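Local atomic coordinates of YesW protein (Bacillus subtilis, PDB entry 2ZUX), a protein that cleaves the rhamnogalacturonan backbone of plant cell-wall pectin by endo-type elimination, with calcium or manganese required for activity. Residues G322-D334 with V546-Q560. Sequence-based numbering, arbitrary orientation.
With CA (calcium ion), chain D; CA (calcium ion), chain L; CA (calcium ion), chain C; CA (calcium ion), chain K.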
loop_
_atom_site.group_PDB
_atom_site.type_symbol
_atom_site.label_atom_id
_atom_site.label_comp_id
_atom_site.label_asym_id
_atom_site.label_seq_id
_atom_site.Cartn_x
_atom_site.Cartn_y
_atom_site.Cartn_z
ATOM N N GLY A 322 -5.853 -5.961 -22.326
ATOM C CA GLY A 322 -5.756 -4.531 -22.626
ATOM C C GLY A 322 -6.414 -3.584 -21.636
ATOM O O GLY A 322 -6.578 -2.399 -21.935
ATOM N N GLN A 323 -6.767 -4.082 -20.449
ATOM C CA GLN A 323 -7.581 -3.307 -19.507
ATOM C C GLN A 323 -6.861 -2.867 -18.239
ATOM O O GLN A 323 -7.339 -1.969 -17.558
ATOM C CB GLN A 323 -8.857 -4.077 -19.127
ATOM C CG GLN A 323 -9.725 -4.497 -20.317
ATOM C CD GLN A 323 -10.011 -3.347 -21.255
ATOM O OE1 GLN A 323 -10.522 -2.301 -20.848
ATOM N NE2 GLN A 323 -9.677 -3.533 -22.525
ATOM N N GLY A 324 -5.748 -3.513 -17.908
ATOM C CA GLY A 324 -5.104 -3.265 -16.622
ATOM C C GLY A 324 -4.367 -1.946 -16.507
ATOM O O GLY A 324 -3.931 -1.354 -17.506
ATOM N N ASN A 325 -4.235 -1.489 -15.270
ATOM C CA ASN A 325 -3.485 -0.298 -14.913
ATOM C C ASN A 325 -2.086 -0.687 -14.434
ATOM O O ASN A 325 -1.775 -1.862 -14.261
ATOM C CB ASN A 325 -4.180 0.386 -13.736
ATOM C CG ASN A 325 -5.214 1.425 -14.149
ATOM O OD1 ASN A 325 -5.813 1.361 -15.233
ATOM N ND2 ASN A 325 -5.425 2.401 -13.270
ATOM N N HIS A 326 -1.243 0.316 -14.182
ATOM C CA HIS A 326 -0.005 0.098 -13.410
ATOM C C HIS A 326 -0.292 -0.026 -11.908
ATOM O O HIS A 326 0.509 0.408 -11.079
ATOM C CB HIS A 326 0.977 1.260 -13.570
ATOM C CG HIS A 326 1.220 1.691 -14.980
ATOM N ND1 HIS A 326 1.965 0.958 -15.881
ATOM C CD2 HIS A 326 0.833 2.810 -15.630
ATOM C CE1 HIS A 326 2.024 1.612 -17.028
ATOM N NE2 HIS A 326 1.355 2.744 -16.896
ATOM N N ASN A 327 -1.447 -0.586 -11.572
ATOM C CA ASN A 327 -1.903 -0.721 -10.191
ATOM C C ASN A 327 -3.189 -1.534 -10.209
ATOM O O ASN A 327 -3.765 -1.776 -11.265
ATOM C CB ASN A 327 -2.071 0.648 -9.476
ATOM C CG ASN A 327 -2.397 1.798 -10.423
ATOM O OD1 ASN A 327 -1.556 2.687 -10.667
ATOM N ND2 ASN A 327 -3.603 1.804 -10.949
ATOM N N LEU A 328 -3.612 -1.982 -9.038
ATOM C CA LEU A 328 -4.864 -2.719 -8.887
ATOM C C LEU A 328 -5.445 -2.419 -7.508
ATOM O O LEU A 328 -4.784 -1.798 -6.672
ATOM C CB LEU A 328 -4.659 -4.228 -9.106
ATOM C CG LEU A 328 -3.545 -4.985 -8.382
ATOM C CD1 LEU A 328 -3.756 -5.059 -6.872
ATOM C CD2 LEU A 328 -3.426 -6.387 -8.956
ATOM N N SER A 329 -6.685 -2.834 -7.282
ATOM C CA SER A 329 -7.288 -2.786 -5.956
ATOM C C SER A 329 -7.889 -4.145 -5.642
ATOM O O SER A 329 -8.123 -4.955 -6.544
ATOM C CB SER A 329 -8.402 -1.746 -5.880
ATOM O OG SER A 329 -7.986 -0.461 -6.320
ATOM N N ILE A 330 -8.133 -4.386 -4.356
ATOM C CA ILE A 330 -8.722 -5.641 -3.890
ATOM C C ILE A 330 -9.806 -5.302 -2.889
ATOM O O ILE A 330 -9.555 -4.582 -1.923
ATOM C CB ILE A 330 -7.677 -6.528 -3.171
ATOM C CG1 ILE A 330 -6.411 -6.712 -4.006
ATOM C CG2 ILE A 330 -8.301 -7.870 -2.776
ATOM C CD1 ILE A 330 -6.573 -7.620 -5.183
ATOM N N ALA A 331 -11.006 -5.831 -3.105
ATOM C CA ALA A 331 -12.126 -5.537 -2.220
ATOM C C ALA A 331 -13.239 -6.533 -2.446
ATOM O O ALA A 331 -13.395 -7.067 -3.548
ATOM C CB ALA A 331 -12.654 -4.119 -2.460
ATOM N N ASP A 332 -14.044 -6.747 -1.412
ATOM C CA ASP A 332 -15.279 -7.498 -1.579
ATOM C C ASP A 332 -16.306 -6.530 -2.152
ATOM O O ASP A 332 -16.859 -5.696 -1.431
ATOM C CB ASP A 332 -15.748 -8.072 -0.242
ATOM C CG ASP A 332 -17.100 -8.760 -0.345
ATOM O OD1 ASP A 332 -17.529 -9.094 -1.466
ATOM O OD2 ASP A 332 -17.736 -8.965 0.708
ATOM N N VAL A 333 -16.536 -6.626 -3.455
ATOM C CA VAL A 333 -17.412 -5.684 -4.149
ATOM C C VAL A 333 -18.839 -6.203 -4.286
ATOM O O VAL A 333 -19.759 -5.418 -4.461
ATOM C CB VAL A 333 -16.872 -5.308 -5.561
ATOM C CG1 VAL A 333 -15.473 -4.701 -5.465
ATOM C CG2 VAL A 333 -16.906 -6.512 -6.523
ATOM N N ASP A 334 -19.012 -7.520 -4.214
ATOM C CA ASP A 334 -20.322 -8.131 -4.481
ATOM C C ASP A 334 -21.044 -8.614 -3.222
ATOM O O ASP A 334 -22.143 -9.168 -3.309
ATOM C CB ASP A 334 -20.210 -9.240 -5.548
ATOM C CG ASP A 334 -19.269 -10.356 -5.147
ATOM O OD1 ASP A 334 -18.876 -10.403 -3.964
ATOM O OD2 ASP A 334 -18.913 -11.194 -6.010
ATOM N N VAL A 546 -10.202 -3.540 3.506
ATOM C CA VAL A 546 -9.741 -2.971 2.229
ATOM C C VAL A 546 -8.478 -2.123 2.434
ATOM O O VAL A 546 -7.543 -2.170 1.612
ATOM C CB VAL A 546 -10.869 -2.150 1.533
ATOM C CG1 VAL A 546 -10.341 -1.367 0.342
ATOM C CG2 VAL A 546 -11.976 -3.081 1.088
ATOM N N TYR A 547 -8.438 -1.352 3.517
ATOM C CA TYR A 547 -7.266 -0.540 3.807
ATOM C C TYR A 547 -6.030 -1.414 3.999
ATOM O O TYR A 547 -4.966 -1.131 3.443
ATOM C CB TYR A 547 -7.504 0.336 5.038
ATOM C CG TYR A 547 -6.388 1.324 5.293
ATOM C CD1 TYR A 547 -6.481 2.636 4.857
ATOM C CD2 TYR A 547 -5.241 0.930 5.975
ATOM C CE1 TYR A 547 -5.443 3.545 5.084
ATOM C CE2 TYR A 547 -4.205 1.816 6.210
ATOM C CZ TYR A 547 -4.317 3.114 5.774
ATOM O OH TYR A 547 -3.273 3.968 6.031
ATOM N N ARG A 548 -6.153 -2.470 4.801
ATOM C CA ARG A 548 -4.996 -3.325 5.082
ATOM C C ARG A 548 -4.432 -3.909 3.796
ATOM O O ARG A 548 -3.213 -4.022 3.616
ATOM C CB ARG A 548 -5.368 -4.450 6.056
ATOM C CG ARG A 548 -4.239 -5.446 6.353
ATOM C CD ARG A 548 -3.089 -4.717 7.009
ATOM N NE ARG A 548 -1.871 -5.510 7.221
ATOM C CZ ARG A 548 -0.852 -5.586 6.364
ATOM N NH1 ARG A 548 -0.923 -5.002 5.168
ATOM N NH2 ARG A 548 0.227 -6.290 6.690
ATOM N N LEU A 549 -5.329 -4.309 2.904
ATOM C CA LEU A 549 -4.909 -4.855 1.619
ATOM C C LEU A 549 -4.266 -3.787 0.741
ATOM O O LEU A 549 -3.331 -4.091 0.006
ATOM C CB LEU A 549 -6.072 -5.551 0.899
ATOM C CG LEU A 549 -6.693 -6.703 1.703
ATOM C CD1 LEU A 549 -7.833 -7.325 0.912
ATOM C CD2 LEU A 549 -5.663 -7.758 2.072
ATOM N N GLY A 550 -4.759 -2.553 0.830
ATOM C CA GLY A 550 -4.132 -1.417 0.144
ATOM C C GLY A 550 -2.695 -1.167 0.575
ATOM O O GLY A 550 -1.833 -0.842 -0.255
ATOM N N ILE A 551 -2.415 -1.358 1.860
ATOM C CA ILE A 551 -1.041 -1.196 2.333
ATOM C C ILE A 551 -0.167 -2.294 1.723
ATOM O O ILE A 551 0.954 -2.025 1.287
ATOM C CB ILE A 551 -0.956 -1.168 3.873
ATOM C CG1 ILE A 551 -1.795 -0.007 4.430
ATOM C CG2 ILE A 551 0.502 -1.076 4.322
ATOM C CD1 ILE A 551 -1.559 1.352 3.768
ATOM N N ALA A 552 -0.695 -3.513 1.629
ATOM C CA ALA A 552 0.072 -4.587 1.006
ATOM C C ALA A 552 0.412 -4.301 -0.459
ATOM O O ALA A 552 1.514 -4.623 -0.888
ATOM C CB ALA A 552 -0.643 -5.931 1.151
ATOM N N TRP A 553 -0.510 -3.702 -1.223
ATOM C CA TRP A 553 -0.199 -3.399 -2.624
ATOM C C TRP A 553 0.333 -1.991 -2.874
ATOM O O TRP A 553 0.595 -1.638 -4.025
ATOM C CB TRP A 553 -1.336 -3.753 -3.616
ATOM C CG TRP A 553 -2.710 -3.167 -3.372
ATOM C CD1 TRP A 553 -3.844 -3.892 -3.125
ATOM C CD2 TRP A 553 -3.130 -1.781 -3.431
ATOM N NE1 TRP A 553 -4.920 -3.061 -3.005
ATOM C CE2 TRP A 553 -4.515 -1.761 -3.164
ATOM C CE3 TRP A 553 -2.464 -0.557 -3.639
ATOM C CZ2 TRP A 553 -5.259 -0.577 -3.123
ATOM C CZ3 TRP A 553 -3.206 0.625 -3.581
ATOM C CH2 TRP A 553 -4.589 0.597 -3.319
ATOM N N GLN A 554 0.534 -1.195 -1.821
ATOM C CA GLN A 554 0.969 0.185 -2.050
ATOM C C GLN A 554 2.240 0.269 -2.898
ATOM O O GLN A 554 2.351 1.129 -3.783
ATOM C CB GLN A 554 1.156 0.963 -0.748
ATOM C CG GLN A 554 1.336 2.457 -1.006
ATOM C CD GLN A 554 1.326 3.257 0.273
ATOM O OE1 GLN A 554 2.301 3.939 0.606
ATOM N NE2 GLN A 554 0.226 3.167 1.018
ATOM N N ASN A 555 3.186 -0.630 -2.660
ATOM C CA ASN A 555 4.447 -0.582 -3.400
ATOM C C ASN A 555 4.303 -0.856 -4.881
ATOM O O ASN A 555 5.151 -0.448 -5.660
ATOM C CB ASN A 555 5.498 -1.537 -2.797
ATOM C CG ASN A 555 5.167 -3.010 -3.016
ATOM O OD1 ASN A 555 4.525 -3.653 -2.166
ATOM N ND2 ASN A 555 5.650 -3.567 -4.098
ATOM N N ILE A 556 3.273 -1.600 -5.274
ATOM C CA ILE A 556 3.317 -2.169 -6.609
ATOM C C ILE A 556 3.277 -1.115 -7.703
ATOM O O ILE A 556 2.509 -0.135 -7.640
ATOM C CB ILE A 556 2.289 -3.288 -6.844
ATOM C CG1 ILE A 556 0.895 -2.721 -7.083
ATOM C CG2 ILE A 556 2.335 -4.313 -5.706
ATOM C CD1 ILE A 556 -0.134 -3.777 -7.444
ATOM N N ALA A 557 4.146 -1.333 -8.688
ATOM C CA ALA A 557 4.230 -0.498 -9.883
ATOM C C ALA A 557 4.025 0.977 -9.522
ATOM O O ALA A 557 4.817 1.522 -8.737
ATOM C CB ALA A 557 3.268 -0.998 -10.964
ATOM N N TYR A 558 3.021 1.650 -10.078
ATOM C CA TYR A 558 2.791 3.046 -9.722
ATOM C C TYR A 558 1.922 3.170 -8.481
ATOM O O TYR A 558 0.689 3.163 -8.548
ATOM C CB TYR A 558 2.223 3.839 -10.900
ATOM C CG TYR A 558 3.175 3.975 -12.084
ATOM C CD1 TYR A 558 4.546 3.723 -11.960
ATOM C CD2 TYR A 558 2.697 4.367 -13.333
ATOM C CE1 TYR A 558 5.405 3.863 -13.060
ATOM C CE2 TYR A 558 3.552 4.502 -14.429
ATOM C CZ TYR A 558 4.903 4.233 -14.277
ATOM O OH TYR A 558 5.782 4.349 -15.330
ATOM N N ASN A 559 2.614 3.298 -7.347
ATOM C CA ASN A 559 2.011 3.292 -6.012
ATOM C C ASN A 559 0.767 4.164 -5.966
ATOM O O ASN A 559 0.825 5.332 -6.363
ATOM C CB ASN A 559 2.975 3.884 -4.967
ATOM C CG ASN A 559 4.368 3.262 -4.974
ATOM O OD1 ASN A 559 4.889 2.818 -6.003
ATOM N ND2 ASN A 559 5.017 3.314 -3.819
ATOM N N GLN A 560 -0.327 3.606 -5.440
ATOM C CA GLN A 560 -1.583 4.329 -5.232
ATOM C C GLN A 560 -1.902 4.390 -3.746
ATOM O O GLN A 560 -1.489 3.506 -2.996
ATOM C CB GLN A 560 -2.733 3.628 -5.959
ATOM C CG GLN A 560 -2.566 3.592 -7.470
ATOM C CD GLN A 560 -2.555 4.965 -8.090
ATOM O OE1 GLN A 560 -3.543 5.698 -8.027
ATOM N NE2 GLN A 560 -1.430 5.330 -8.693
HETATM CA CA CA D . 6.291 1.098 -6.921
HETATM CA CA CA L . -17.006 -10.716 -2.984
HETATM CA CA CA C . 0.402 4.029 -18.345
HETATM CA CA CA K . -17.424 -13.082 -5.638
HETATM O O HOH W 1 -7.736 -2.660 -2.190
HETATM O O HOH W 2 1.596 3.317 -20.013
HETATM O O HOH W 3 1.869 5.556 -18.173
HETATM O O HOH W 4 7.799 2.306 -8.188
HETATM O O HOH W 5 7.313 -0.858 -7.827
#
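W553 lays one indole face under the L328 carbonyl, whose O sits over the middle of the ring, 3.5 Å above its plane; on the opposite face G550, with no side chain in the way, brings CA close near the rim. At the ring edge, in its plane, W553 NE1 donates to water 1 (3.0 Å), which also accepts from I330 N of the innermost strand, 329-331. Replacing this indole with an alanine is likely to open a gap beneath L328 and cost the water a donor. Branched aliphatic groups fill the flanks: L328 CG meets I556 CD1, the I330 and L549 side chains cross at about a right angle, CG2 against CD1, and small A331 lies against V546. Y558 N bonds to H326 O in the carbonyl plane, and Y558 CE2 lies over an imidazole face, the rings inclined at 50°. With CG anti to its carbonyl carbon (chi1 -49°), H326 keeps NE2 on a calcium shared with H362, D364 and E385, and Y288 is another polar partner; Y558 OH hydrogen-bonds rhamnose. Carbonyls of N555 and A557 and N559 OD1 hold a second calcium with D116 and two waters. The contact joins one blade's innermost strand to helix 547-553 in the calcium- and rhamnose-binding centre of a family 11 lyase β-propeller.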